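Local atomic coordinates of beta-fructofuranosidase, insoluble isoenzyme CWINV1 (Arabidopsis thaliana, PDB entry 2OXB), a protein that hydrolyses sucrose and 1-kestose, and to a lower extent neokestose and levan, as a cell-wall invertase of glycoside hydrolase family 32. Residues A364-V369 with M531-I536; T6-Q11 with R476-H481; G407-M412 with A513-Y518. The protein carries 1 engineered substitution. All coordinates share one frame; numbering follows the deposited sequence.

Contact 1 of 3, residues A364-V369 with M531-I536; sequences AAQADV and MNSAQI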
ATOM      1  N   ALA A 364      14.939  15.380 -11.636  1.00 25.17           N
ATOM      2  CA  ALA A 364      13.717  15.804 -10.972  1.00 24.54           C
ATOM      3  C   ALA A 364      12.521  14.844 -11.178  1.00 24.01           C
ATOM      4  O   ALA A 364      11.619  14.774 -10.328  1.00 23.66           O
ATOM      5  CB  ALA A 364      13.360  17.230 -11.412  1.00 22.58           C
ATOM      6  N   ALA A 365      12.539  14.090 -12.275  1.00 21.63           N
ATOM      7  CA  ALA A 365      11.470  13.137 -12.606  1.00 22.11           C
ATOM      8  C   ALA A 365      11.725  11.681 -12.198  1.00 20.64           C
ATOM      9  O   ALA A 365      10.927  10.803 -12.527  1.00 20.36           O
ATOM     10  CB  ALA A 365      11.179  13.183 -14.127  1.00 23.33           C
ATOM     11  N   GLN A 366      12.822  11.414 -11.499  1.00 19.99           N
ATOM     12  CA  GLN A 366      13.139  10.040 -11.108  1.00 20.24           C
ATOM     13  C   GLN A 366      14.136  10.019  -9.953  1.00 20.51           C
ATOM     14  O   GLN A 366      15.205   9.427 -10.056  1.00 19.58           O
ATOM     15  CB  GLN A 366      13.718   9.301 -12.315  1.00 17.26           C
ATOM     16  CG  GLN A 366      13.612   7.778 -12.239  1.00 15.95           C
ATOM     17  CD  GLN A 366      14.153   7.092 -13.491  1.00 14.42           C
ATOM     18  OE1 GLN A 366      13.647   7.306 -14.593  1.00  9.60           O
ATOM     19  NE2 GLN A 366      15.185   6.266 -13.319  1.00 10.26           N
ATOM     20  N   ALA A 367      13.758  10.644  -8.842  1.00 22.54           N
ATOM     21  CA  ALA A 367      14.645  10.746  -7.692  1.00 25.01           C
ATOM     22  C   ALA A 367      14.031  10.462  -6.327  1.00 25.58           C
ATOM     23  O   ALA A 367      12.836  10.248  -6.189  1.00 26.22           O
ATOM     24  CB  ALA A 367      15.282  12.141  -7.682  1.00 25.35           C
ATOM     25  N   ASP A 368      14.884  10.483  -5.311  1.00 27.22           N
ATOM     26  CA  ASP A 368      14.478  10.253  -3.934  1.00 27.49           C
ATOM     27  C   ASP A 368      14.635  11.579  -3.193  1.00 28.44           C
ATOM     28  O   ASP A 368      15.758  12.072  -3.009  1.00 27.63           O
ATOM     29  CB  ASP A 368      15.387   9.200  -3.297  1.00 28.47           C
ATOM     30  CG  ASP A 368      14.906   8.759  -1.926  1.00 31.31           C
ATOM     31  OD1 ASP A 368      14.424   9.613  -1.151  1.00 33.24           O
ATOM     32  OD2 ASP A 368      15.026   7.558  -1.607  1.00 32.66           O
ATOM     33  N   VAL A 369      13.518  12.168  -2.774  1.00 28.35           N
ATOM     34  CA  VAL A 369      13.590  13.433  -2.056  1.00 29.27           C
ATOM     35  C   VAL A 369      13.518  13.165  -0.569  1.00 28.67           C
ATOM     36  O   VAL A 369      13.000  12.143  -0.149  1.00 28.33           O
ATOM     37  CB  VAL A 369      12.435  14.383  -2.423  1.00 29.74           C
ATOM     38  CG1 VAL A 369      12.761  15.792  -1.928  1.00 28.67           C
ATOM     39  CG2 VAL A 369      12.189  14.361  -3.919  1.00 26.85           C
ATOM     40  N   MET A 531      17.765   8.920  -9.332  1.00 33.44           N
ATOM     41  CA  MET A 531      17.538   7.473  -9.272  1.00 33.66           C
ATOM     42  C   MET A 531      17.644   6.751 -10.615  1.00 34.11           C
ATOM     43  O   MET A 531      16.845   6.984 -11.528  1.00 33.54           O
ATOM     44  CB  MET A 531      16.156   7.183  -8.679  1.00 33.11           C
ATOM     45  CG  MET A 531      15.967   7.567  -7.218  1.00 32.83           C
ATOM     46  SD  MET A 531      16.600   6.329  -6.066  1.00 33.03           S
ATOM     47  CE  MET A 531      15.369   5.043  -6.225  1.00 31.44           C
ATOM     48  N   ASN A 532      18.633   5.865 -10.710  1.00 33.81           N
ATOM     49  CA  ASN A 532      18.863   5.063 -11.903  1.00 34.89           C
ATOM     50  C   ASN A 532      17.699   4.104 -12.065  1.00 37.21           C
ATOM     51  O   ASN A 532      16.896   3.911 -11.144  1.00 37.13           O
ATOM     52  CB  ASN A 532      20.144   4.243 -11.768  1.00 34.62           C
ATOM     53  CG  ASN A 532      21.378   5.106 -11.650  1.00 33.59           C
ATOM     54  OD1 ASN A 532      22.402   4.670 -11.133  1.00 31.01           O
ATOM     55  ND2 ASN A 532      21.292   6.337 -12.145  1.00 34.29           N
ATOM     56  N   SER A 533      17.626   3.485 -13.235  1.00 39.83           N
ATOM     57  CA  SER A 533      16.554   2.552 -13.536  1.00 42.11           C
ATOM     58  C   SER A 533      16.746   1.185 -12.908  1.00 43.76           C
ATOM     59  O   SER A 533      17.862   0.765 -12.598  1.00 44.24           O
ATOM     60  CB  SER A 533      16.405   2.395 -15.050  1.00 41.90           C
ATOM     61  OG  SER A 533      15.911   3.592 -15.627  1.00 43.74           O
ATOM     62  N   ALA A 534      15.631   0.498 -12.705  1.00 45.28           N
ATOM     63  CA  ALA A 534      15.659  -0.835 -12.140  1.00 46.40           C
ATOM     64  C   ALA A 534      15.173  -1.751 -13.253  1.00 46.69           C
ATOM     65  O   ALA A 534      14.287  -1.381 -14.029  1.00 46.28           O
ATOM     66  CB  ALA A 534      14.740  -0.913 -10.926  1.00 46.70           C
ATOM     67  N   GLN A 535      15.768  -2.936 -13.341  1.00 47.40           N
ATOM     68  CA  GLN A 535      15.418  -3.913 -14.372  1.00 47.01           C
ATOM     69  C   GLN A 535      14.056  -4.547 -14.109  1.00 45.53           C
ATOM     70  O   GLN A 535      13.952  -5.572 -13.437  1.00 44.04           O
ATOM     71  CB  GLN A 535      16.508  -4.994 -14.454  1.00 48.50           C
ATOM     72  CG  GLN A 535      17.919  -4.431 -14.287  1.00 48.91           C
ATOM     73  CD  GLN A 535      18.991  -5.268 -14.947  1.00 49.00           C
ATOM     74  OE1 GLN A 535      20.172  -4.921 -14.890  1.00 49.20           O
ATOM     75  NE2 GLN A 535      18.591  -6.366 -15.585  1.00 48.12           N
ATOM     76  N   ILE A 536      13.019  -3.917 -14.657  1.00 46.34           N
ATOM     77  CA  ILE A 536      11.641  -4.378 -14.506  1.00 48.06           C
ATOM     78  C   ILE A 536      11.103  -5.022 -15.789  1.00 48.88           C
ATOM     79  O   ILE A 536      11.368  -4.544 -16.896  1.00 49.13           O
ATOM     80  CB  ILE A 536      10.688  -3.199 -14.111  1.00 48.24           C
ATOM     81  CG1 ILE A 536      10.868  -2.024 -15.093  1.00 49.62           C
ATOM     82  CG2 ILE A 536      10.950  -2.773 -12.677  1.00 48.38           C
ATOM     83  CD1 ILE A 536       9.902  -0.848 -14.876  1.00 48.49           C
TER
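The C-terminal beta sandwich of this family 32 enzyme is bordered here by Gln-366 and Met-531. Gln-366 lies just ahead of strand 367-374, and Met-531 just after strand 521-530, its neighbour in the sheet. Past the ends of the two strands the Gln-366 side chain adds a bond to the backbone of 531-536. The Gln-366 carboxamide reaches along the departing chain and gives its NE2 to Met-531 O, at 2.5 Å. The bond is bent, with an angle of 131° at the hydrogen. NE2 comes in tilted from the carbonyl plane, and the oxygen lies out of the amide plane as well. CG of Gln-366 is anti to the backbone N (chi1 -158°) and the chain beyond it is extended, which carries the amide out to this oxygen. Its other end is also held, because OE1 accepts a hydrogen bond from His-481 NE2. Both ends of the amide are thus engaged, which limits its rotation. Met-531 N also points at Gln-366 O, but that bond is weak and the oxygen is not well placed in the model.

Met-531 supplies the apolar half. Its CG rests against Ala-367 CA at 3.5 Å. The chain then bends at chi2 and chi3, and SD passes 4.2 Å from Asp-368 CB. The Asp-368 carboxylate is occupied elsewhere, in salt bridges with Arg-476 and Arg-339. Further along, Ala-534 makes a backbone hydrogen bond with Gly-7 near the N terminus. Ser-533 OG ends the contact, 3.6 Å from Gln-366 NE2.

Contact 2 of 3, residues T6-Q11 with R476-H481; sequences TGFHFQ and RALIDH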
ATOM      1  N   THR A   6       7.127   4.056 -15.168  1.00 28.16           N
ATOM      2  CA  THR A   6       8.100   4.187 -14.086  1.00 29.94           C
ATOM      3  C   THR A   6       9.421   3.520 -14.445  1.00 31.35           C
ATOM      4  O   THR A   6       9.456   2.532 -15.187  1.00 32.84           O
ATOM      5  CB  THR A   6       7.598   3.556 -12.779  1.00 28.17           C
ATOM      6  OG1 THR A   6       7.523   2.137 -12.930  1.00 26.89           O
ATOM      7  CG2 THR A   6       6.223   4.092 -12.431  1.00 30.64           C
ATOM      8  N   GLY A   7      10.507   4.058 -13.901  1.00 32.10           N
ATOM      9  CA  GLY A   7      11.821   3.499 -14.149  1.00 31.83           C
ATOM     10  C   GLY A   7      12.337   2.555 -13.066  1.00 32.53           C
ATOM     11  O   GLY A   7      13.047   1.602 -13.374  1.00 33.97           O
ATOM     12  N   PHE A   8      11.993   2.798 -11.805  1.00 32.97           N
ATOM     13  CA  PHE A   8      12.474   1.941 -10.734  1.00 32.55           C
ATOM     14  C   PHE A   8      11.395   1.288  -9.878  1.00 33.27           C
ATOM     15  O   PHE A   8      11.682   0.716  -8.828  1.00 35.69           O
ATOM     16  CB  PHE A   8      13.448   2.703  -9.831  1.00 29.72           C
ATOM     17  CG  PHE A   8      12.847   3.881  -9.133  1.00 27.38           C
ATOM     18  CD1 PHE A   8      12.062   3.712  -8.004  1.00 27.64           C
ATOM     19  CD2 PHE A   8      13.081   5.169  -9.598  1.00 28.04           C
ATOM     20  CE1 PHE A   8      11.517   4.817  -7.344  1.00 27.08           C
ATOM     21  CE2 PHE A   8      12.545   6.272  -8.949  1.00 27.19           C
ATOM     22  CZ  PHE A   8      11.759   6.095  -7.819  1.00 26.58           C
ATOM     23  N   HIS A   9      10.152   1.350 -10.307  1.00 31.92           N
ATOM     24  CA  HIS A   9       9.110   0.712  -9.516  1.00 32.96           C
ATOM     25  C   HIS A   9       8.901  -0.699 -10.045  1.00 33.19           C
ATOM     26  O   HIS A   9       9.787  -1.550  -9.934  1.00 34.26           O
ATOM     27  CB  HIS A   9       7.824   1.532  -9.604  1.00 32.88           C
ATOM     28  CG  HIS A   9       7.878   2.803  -8.822  1.00 31.51           C
ATOM     29  ND1 HIS A   9       7.962   2.824  -7.447  1.00 31.85           N
ATOM     30  CD2 HIS A   9       7.901   4.094  -9.221  1.00 32.11           C
ATOM     31  CE1 HIS A   9       8.035   4.076  -7.032  1.00 31.16           C
ATOM     32  NE2 HIS A   9       8.000   4.867  -8.090  1.00 32.15           N
ATOM     33  N   PHE A  10       7.722  -0.942 -10.606  1.00 31.00           N
ATOM     34  CA  PHE A  10       7.397  -2.225 -11.199  1.00 30.66           C
ATOM     35  C   PHE A  10       6.052  -2.180 -11.888  1.00 29.70           C
ATOM     36  O   PHE A  10       5.094  -1.584 -11.396  1.00 28.35           O
ATOM     37  CB  PHE A  10       7.394  -3.371 -10.186  1.00 31.95           C
ATOM     38  CG  PHE A  10       6.930  -4.676 -10.782  1.00 34.31           C
ATOM     39  CD1 PHE A  10       7.660  -5.287 -11.802  1.00 34.13           C
ATOM     40  CD2 PHE A  10       5.717  -5.247 -10.396  1.00 36.25           C
ATOM     41  CE1 PHE A  10       7.184  -6.446 -12.429  1.00 36.26           C
ATOM     42  CE2 PHE A  10       5.229  -6.410 -11.018  1.00 35.90           C
ATOM     43  CZ  PHE A  10       5.962  -7.006 -12.035  1.00 35.70           C
ATOM     44  N   GLN A  11       6.001  -2.834 -13.037  1.00 28.81           N
ATOM     45  CA  GLN A  11       4.804  -2.873 -13.830  1.00 29.40           C
ATOM     46  C   GLN A  11       5.039  -3.786 -15.012  1.00 32.25           C
ATOM     47  O   GLN A  11       6.180  -4.129 -15.332  1.00 32.40           O
ATOM     48  CB  GLN A  11       4.487  -1.469 -14.331  1.00 27.35           C
ATOM     49  CG  GLN A  11       5.628  -0.836 -15.107  1.00 20.80           C
ATOM     50  CD  GLN A  11       5.360   0.608 -15.420  1.00 18.90           C
ATOM     51  OE1 GLN A  11       4.469   0.929 -16.210  1.00 16.58           O
ATOM     52  NE2 GLN A  11       6.107   1.501 -14.778  1.00 15.25           N
ATOM     53  N   ARG A 476       9.595  12.441   3.052  1.00 23.65           N
ATOM     54  CA  ARG A 476      10.368  11.855   1.984  1.00 23.65           C
ATOM     55  C   ARG A 476       9.502  11.809   0.751  1.00 24.43           C
ATOM     56  O   ARG A 476       8.284  11.831   0.849  1.00 25.64           O
ATOM     57  CB  ARG A 476      10.812  10.456   2.377  1.00 22.18           C
ATOM     58  CG  ARG A 476      11.665   9.786   1.353  1.00 20.83           C
ATOM     59  CD  ARG A 476      12.222   8.517   1.923  1.00 21.59           C
ATOM     60  NE  ARG A 476      12.677   7.631   0.874  1.00 20.42           N
ATOM     61  CZ  ARG A 476      13.043   6.379   1.079  1.00 22.36           C
ATOM     62  NH1 ARG A 476      13.011   5.867   2.302  1.00 21.84           N
ATOM     63  NH2 ARG A 476      13.421   5.636   0.051  1.00 27.15           N
ATOM     64  N   ALA A 477      10.128  11.751  -0.413  1.00 24.38           N
ATOM     65  CA  ALA A 477       9.370  11.709  -1.643  1.00 24.00           C
ATOM     66  C   ALA A 477      10.038  10.855  -2.702  1.00 24.13           C
ATOM     67  O   ALA A 477      11.090  11.209  -3.212  1.00 24.17           O
ATOM     68  CB  ALA A 477       9.185  13.115  -2.167  1.00 23.92           C
ATOM     69  N   LEU A 478       9.441   9.714  -3.014  1.00 25.34           N
ATOM     70  CA  LEU A 478       9.974   8.872  -4.065  1.00 26.20           C
ATOM     71  C   LEU A 478       9.459   9.557  -5.313  1.00 29.17           C
ATOM     72  O   LEU A 478       8.271   9.891  -5.384  1.00 31.38           O
ATOM     73  CB  LEU A 478       9.369   7.480  -4.011  1.00 27.28           C
ATOM     74  CG  LEU A 478       9.874   6.437  -3.022  1.00 28.50           C
ATOM     75  CD1 LEU A 478      11.342   6.150  -3.296  1.00 29.56           C
ATOM     76  CD2 LEU A 478       9.655   6.927  -1.608  1.00 30.33           C
ATOM     77  N   ILE A 479      10.326   9.779  -6.295  1.00 29.55           N
ATOM     78  CA  ILE A 479       9.895  10.440  -7.527  1.00 29.44           C
ATOM     79  C   ILE A 479      10.077   9.558  -8.764  1.00 28.42           C
ATOM     80  O   ILE A 479      11.195   9.214  -9.130  1.00 26.31           O
ATOM     81  CB  ILE A 479      10.672  11.757  -7.756  1.00 30.52           C
ATOM     82  CG1 ILE A 479      10.787  12.536  -6.441  1.00 31.35           C
ATOM     83  CG2 ILE A 479       9.961  12.600  -8.807  1.00 32.02           C
ATOM     84  CD1 ILE A 479       9.463  12.805  -5.748  1.00 31.61           C
ATOM     85  N   ASP A 480       8.985   9.199  -9.425  1.00 29.34           N
ATOM     86  CA  ASP A 480       9.131   8.367 -10.611  1.00 30.17           C
ATOM     87  C   ASP A 480       8.142   8.641 -11.755  1.00 30.48           C
ATOM     88  O   ASP A 480       7.400   7.754 -12.186  1.00 30.08           O
ATOM     89  CB  ASP A 480       9.074   6.892 -10.219  1.00 29.62           C
ATOM     90  CG  ASP A 480       9.806   6.010 -11.210  1.00 30.54           C
ATOM     91  OD1 ASP A 480       9.877   6.404 -12.393  1.00 28.80           O
ATOM     92  OD2 ASP A 480      10.298   4.926 -10.818  1.00 30.11           O
ATOM     93  N   HIS A 481       8.144   9.876 -12.243  1.00 30.56           N
ATOM     94  CA  HIS A 481       7.280  10.268 -13.350  1.00 31.57           C
ATOM     95  C   HIS A 481       5.817  10.226 -12.928  1.00 31.69           C
ATOM     96  O   HIS A 481       5.400  10.976 -12.043  1.00 33.71           O
ATOM     97  CB  HIS A 481       7.533   9.337 -14.549  1.00 30.85           C
ATOM     98  CG  HIS A 481       8.986   9.162 -14.877  1.00 30.20           C
ATOM     99  ND1 HIS A 481       9.730  10.129 -15.518  1.00 30.15           N
ATOM    100  CD2 HIS A 481       9.848   8.153 -14.600  1.00 29.97           C
ATOM    101  CE1 HIS A 481      10.984   9.725 -15.621  1.00 28.63           C
ATOM    102  NE2 HIS A 481      11.083   8.530 -15.071  1.00 28.64           N
TER
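The Phe-8 ring has Asp-480 OD2 over the centre of one face, 3.0 Å above the plane, and Ile-479 O at its edge. The ring and carboxylate planes are 32° apart. The His-9 ring takes Phe-8 CE1 on one face, toward the rim, and Thr-6 CB at its edge. Asp-480 meets His-9 tip to tip, with OD2 3.0 Å from CD2.

The carboxylate is fixed by two consecutive backbone N-H groups. Gly-7 N gives to Asp-480 OD1 at 2.9 Å, somewhat out of the carboxylate plane. Phe-8 N gives to the syn lone pair of Asp-480 OD2, at 2.9 Å. Both bonds are nearly straight (167° and 168°). They hold OD2 in place over the ring. An alanine in place of Asp-480 would probably leave both N-H groups without their acceptor and the 6-11 loop less firmly held.

Leu-478 CD1 adds an apolar touch to Phe-8 CE1. Phe-8 also touches Leu-338 and Met-531. The 6-11 loop leads into strand 15-26 of the beta-propeller and docks on the C-terminal sandwich, joining the two domains of the family 32 fold. Strand 473-480 lies between strands 367-374 and 483-488, and His-9 packs on Val-483 and Glu-485 of the latter.

Contact 3 of 3, residues G407-M412 with A513-Y518; sequences GPFGLM and AFNYGY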
ATOM      1  N   GLY A 407       2.338  27.065   7.746  1.00 19.79           N
ATOM      2  CA  GLY A 407       1.979  26.316   6.561  1.00 19.79           C
ATOM      3  C   GLY A 407       1.330  27.236   5.556  1.00 21.50           C
ATOM      4  O   GLY A 407       0.919  28.340   5.910  1.00 18.93           O
ATOM      5  N   PRO A 408       1.184  26.786   4.300  1.00 23.41           N
ATOM      6  CA  PRO A 408       1.621  25.461   3.830  1.00 25.27           C
ATOM      7  C   PRO A 408       3.087  25.392   3.358  1.00 26.45           C
ATOM      8  O   PRO A 408       3.573  26.302   2.680  1.00 26.34           O
ATOM      9  CB  PRO A 408       0.639  25.179   2.706  1.00 26.26           C
ATOM     10  CG  PRO A 408       0.515  26.551   2.069  1.00 25.38           C
ATOM     11  CD  PRO A 408       0.419  27.492   3.253  1.00 24.43           C
ATOM     12  N   PHE A 409       3.777  24.306   3.715  1.00 25.81           N
ATOM     13  CA  PHE A 409       5.175  24.132   3.338  1.00 25.87           C
ATOM     14  C   PHE A 409       5.628  22.684   3.175  1.00 27.36           C
ATOM     15  O   PHE A 409       5.577  21.892   4.110  1.00 27.46           O
ATOM     16  CB  PHE A 409       6.091  24.855   4.340  1.00 24.21           C
ATOM     17  CG  PHE A 409       6.171  24.213   5.718  1.00 21.69           C
ATOM     18  CD1 PHE A 409       7.022  23.140   5.963  1.00 17.19           C
ATOM     19  CD2 PHE A 409       5.457  24.747   6.794  1.00 19.59           C
ATOM     20  CE1 PHE A 409       7.162  22.623   7.255  1.00 18.15           C
ATOM     21  CE2 PHE A 409       5.600  24.229   8.082  1.00 17.34           C
ATOM     22  CZ  PHE A 409       6.452  23.169   8.318  1.00 13.40           C
ATOM     23  N   GLY A 410       6.086  22.345   1.974  1.00 30.08           N
ATOM     24  CA  GLY A 410       6.543  20.993   1.704  1.00 31.20           C
ATOM     25  C   GLY A 410       7.336  20.935   0.411  1.00 30.78           C
ATOM     26  O   GLY A 410       8.259  21.722   0.204  1.00 32.35           O
ATOM     27  N   LEU A 411       6.961  20.026  -0.477  1.00 29.62           N
ATOM     28  CA  LEU A 411       7.673  19.869  -1.739  1.00 27.78           C
ATOM     29  C   LEU A 411       6.830  20.052  -2.983  1.00 26.91           C
ATOM     30  O   LEU A 411       5.614  19.893  -2.953  1.00 28.07           O
ATOM     31  CB  LEU A 411       8.302  18.476  -1.811  1.00 26.07           C
ATOM     32  CG  LEU A 411       9.435  18.139  -0.847  1.00 26.58           C
ATOM     33  CD1 LEU A 411       9.771  16.647  -0.936  1.00 24.50           C
ATOM     34  CD2 LEU A 411      10.646  19.003  -1.202  1.00 25.43           C
ATOM     35  N   MET A 412       7.498  20.401  -4.076  1.00 27.30           N
ATOM     36  CA  MET A 412       6.851  20.523  -5.377  1.00 26.55           C
ATOM     37  C   MET A 412       7.700  19.650  -6.299  1.00 26.63           C
ATOM     38  O   MET A 412       8.869  19.953  -6.575  1.00 24.76           O
ATOM     39  CB  MET A 412       6.842  21.963  -5.880  1.00 26.56           C
ATOM     40  CG  MET A 412       6.190  22.941  -4.933  1.00 27.69           C
ATOM     41  SD  MET A 412       5.568  24.407  -5.787  1.00 29.35           S
ATOM     42  CE  MET A 412       6.871  25.537  -5.509  1.00 27.94           C
ATOM     43  N   ALA A 513      11.391  23.402  -3.235  1.00 34.50           N
ATOM     44  CA  ALA A 513      11.133  23.365  -1.811  1.00 34.05           C
ATOM     45  C   ALA A 513      10.453  24.684  -1.539  1.00 34.12           C
ATOM     46  O   ALA A 513      11.064  25.736  -1.708  1.00 33.73           O
ATOM     47  CB  ALA A 513      12.425  23.262  -1.045  1.00 35.05           C
ATOM     48  N   PHE A 514       9.185  24.640  -1.139  1.00 35.00           N
ATOM     49  CA  PHE A 514       8.466  25.883  -0.877  1.00 35.97           C
ATOM     50  C   PHE A 514       7.887  26.070   0.533  1.00 35.39           C
ATOM     51  O   PHE A 514       8.009  25.212   1.410  1.00 34.83           O
ATOM     52  CB  PHE A 514       7.353  26.084  -1.920  1.00 36.45           C
ATOM     53  CG  PHE A 514       6.245  25.072  -1.843  1.00 40.07           C
ATOM     54  CD1 PHE A 514       5.069  25.261  -2.562  1.00 41.38           C
ATOM     55  CD2 PHE A 514       6.361  23.940  -1.040  1.00 41.69           C
ATOM     56  CE1 PHE A 514       4.025  24.339  -2.475  1.00 41.83           C
ATOM     57  CE2 PHE A 514       5.323  23.013  -0.948  1.00 41.00           C
ATOM     58  CZ  PHE A 514       4.155  23.214  -1.664  1.00 41.51           C
ATOM     59  N   ASN A 515       7.268  27.230   0.720  1.00 34.24           N
ATOM     60  CA  ASN A 515       6.649  27.647   1.969  1.00 32.34           C
ATOM     61  C   ASN A 515       5.945  28.946   1.620  1.00 32.02           C
ATOM     62  O   ASN A 515       6.536  30.017   1.685  1.00 33.14           O
ATOM     63  CB  ASN A 515       7.717  27.887   3.048  1.00 30.58           C
ATOM     64  CG  ASN A 515       7.193  28.688   4.231  1.00 30.99           C
ATOM     65  OD1 ASN A 515       6.117  28.406   4.778  1.00 31.63           O
ATOM     66  ND2 ASN A 515       7.961  29.689   4.641  1.00 27.94           N
ATOM     67  N   TYR A 516       4.689  28.841   1.212  1.00 32.22           N
ATOM     68  CA  TYR A 516       3.912  30.010   0.840  1.00 33.52           C
ATOM     69  C   TYR A 516       3.087  30.523   2.015  1.00 35.27           C
ATOM     70  O   TYR A 516       2.230  31.395   1.848  1.00 35.75           O
ATOM     71  CB  TYR A 516       2.994  29.665  -0.338  1.00 33.83           C
ATOM     72  CG  TYR A 516       3.702  29.573  -1.674  1.00 34.58           C
ATOM     73  CD1 TYR A 516       3.279  28.667  -2.649  1.00 35.43           C
ATOM     74  CD2 TYR A 516       4.793  30.386  -1.963  1.00 34.02           C
ATOM     75  CE1 TYR A 516       3.937  28.567  -3.879  1.00 36.51           C
ATOM     76  CE2 TYR A 516       5.454  30.298  -3.183  1.00 36.70           C
ATOM     77  CZ  TYR A 516       5.028  29.388  -4.137  1.00 37.70           C
ATOM     78  OH  TYR A 516       5.710  29.281  -5.329  1.00 37.43           O
ATOM     79  N   GLY A 517       3.357  29.987   3.207  1.00 35.53           N
ATOM     80  CA  GLY A 517       2.621  30.392   4.392  1.00 35.92           C
ATOM     81  C   GLY A 517       3.094  31.702   5.002  1.00 37.28           C
ATOM     82  O   GLY A 517       4.010  32.353   4.492  1.00 36.42           O
ATOM     83  N   TYR A 518       2.457  32.102   6.097  1.00 37.90           N
ATOM     84  CA  TYR A 518       2.838  33.335   6.770  1.00 38.93           C
ATOM     85  C   TYR A 518       4.250  33.184   7.349  1.00 38.72           C
ATOM     86  O   TYR A 518       5.244  33.461   6.667  1.00 38.95           O
ATOM     87  CB  TYR A 518       1.835  33.668   7.880  1.00 40.27           C
ATOM     88  CG  TYR A 518       0.627  34.466   7.428  1.00 42.14           C
ATOM     89  CD1 TYR A 518       0.779  35.756   6.902  1.00 41.56           C
ATOM     90  CD2 TYR A 518      -0.679  33.953   7.570  1.00 42.78           C
ATOM     91  CE1 TYR A 518      -0.333  36.524   6.532  1.00 43.67           C
ATOM     92  CE2 TYR A 518      -1.805  34.714   7.202  1.00 42.97           C
ATOM     93  CZ  TYR A 518      -1.620  36.003   6.686  1.00 43.77           C
ATOM     94  OH  TYR A 518      -2.702  36.789   6.349  1.00 41.91           O
TER
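Met-412 and Phe-514 cross at about a right angle, on neighbouring antiparallel strands of one sandwich sheet. Met-412 CG sits over the ring centre, 3.5 Å from the centroid and 14° off the normal, in a CH-pi contact. SD follows at an oblique position, 4.1 Å from the centroid, which makes a Met-aromatic contact. The chain bends at chi3 and carries CE outward past the CD1 side of the ring, toward Phe-514 CB and the Tyr-516 hydroxyl.

Phe-514 CG stands between its own backbone N and carbonyl carbon (chi1 66°). This lays the ring across the partner strand, with Gly-410 CA at the ring edge and in its plane. The CE2 side of the ring packs on the Gly-410 backbone. Tyr-516 flanks the methionine, its OH 3.9 Å from Met-412 CE.

Leu-411 and Ala-513 form a non-hydrogen-bonded pair on the sheet face turned to the other sheet, where Ala-513 touches Leu-526. Farther along, Phe-409 CB lies beside Asn-515 OD1, while Asn-515 ND2 is bonded to Leu-351 O.

Tyr-516 N gives to Pro-408 O at 3.1 Å, just after the cis peptide that precedes Pro-408. Asn-515 CA adds a CA-H...O contact to the same oxygen. Phe-514 N gives a weak bond to Gly-410 O. The side-chain part of the contact is apolar, thioether against aromatic ring, and would owe its hold mainly to dispersion, while the backbone bonds set the register.

From the N terminus, residues 6-11 come first, and contact 2 closes the longest loop when they meet strand 473-480. That loop takes in the whole propeller and much of the sandwich, so contact 2 ties the two domains. Contact 1 starts inside it, at 364-369, and closes only at 531-536, so the two cross. Contact 3, from 407-412 to 513-518, falls wholly within the span of contact 1 and also crosses contact 2. Contacts 1 and 2 adjoin in one sheet through paired strands 367-374 and 473-480. Contact 3 belongs to the facing sheet. Leu-411 joins the sheets, its CD1 lying 3.3 Å from Val-369 CG1 and 3.8 Å from Ala-477 CB.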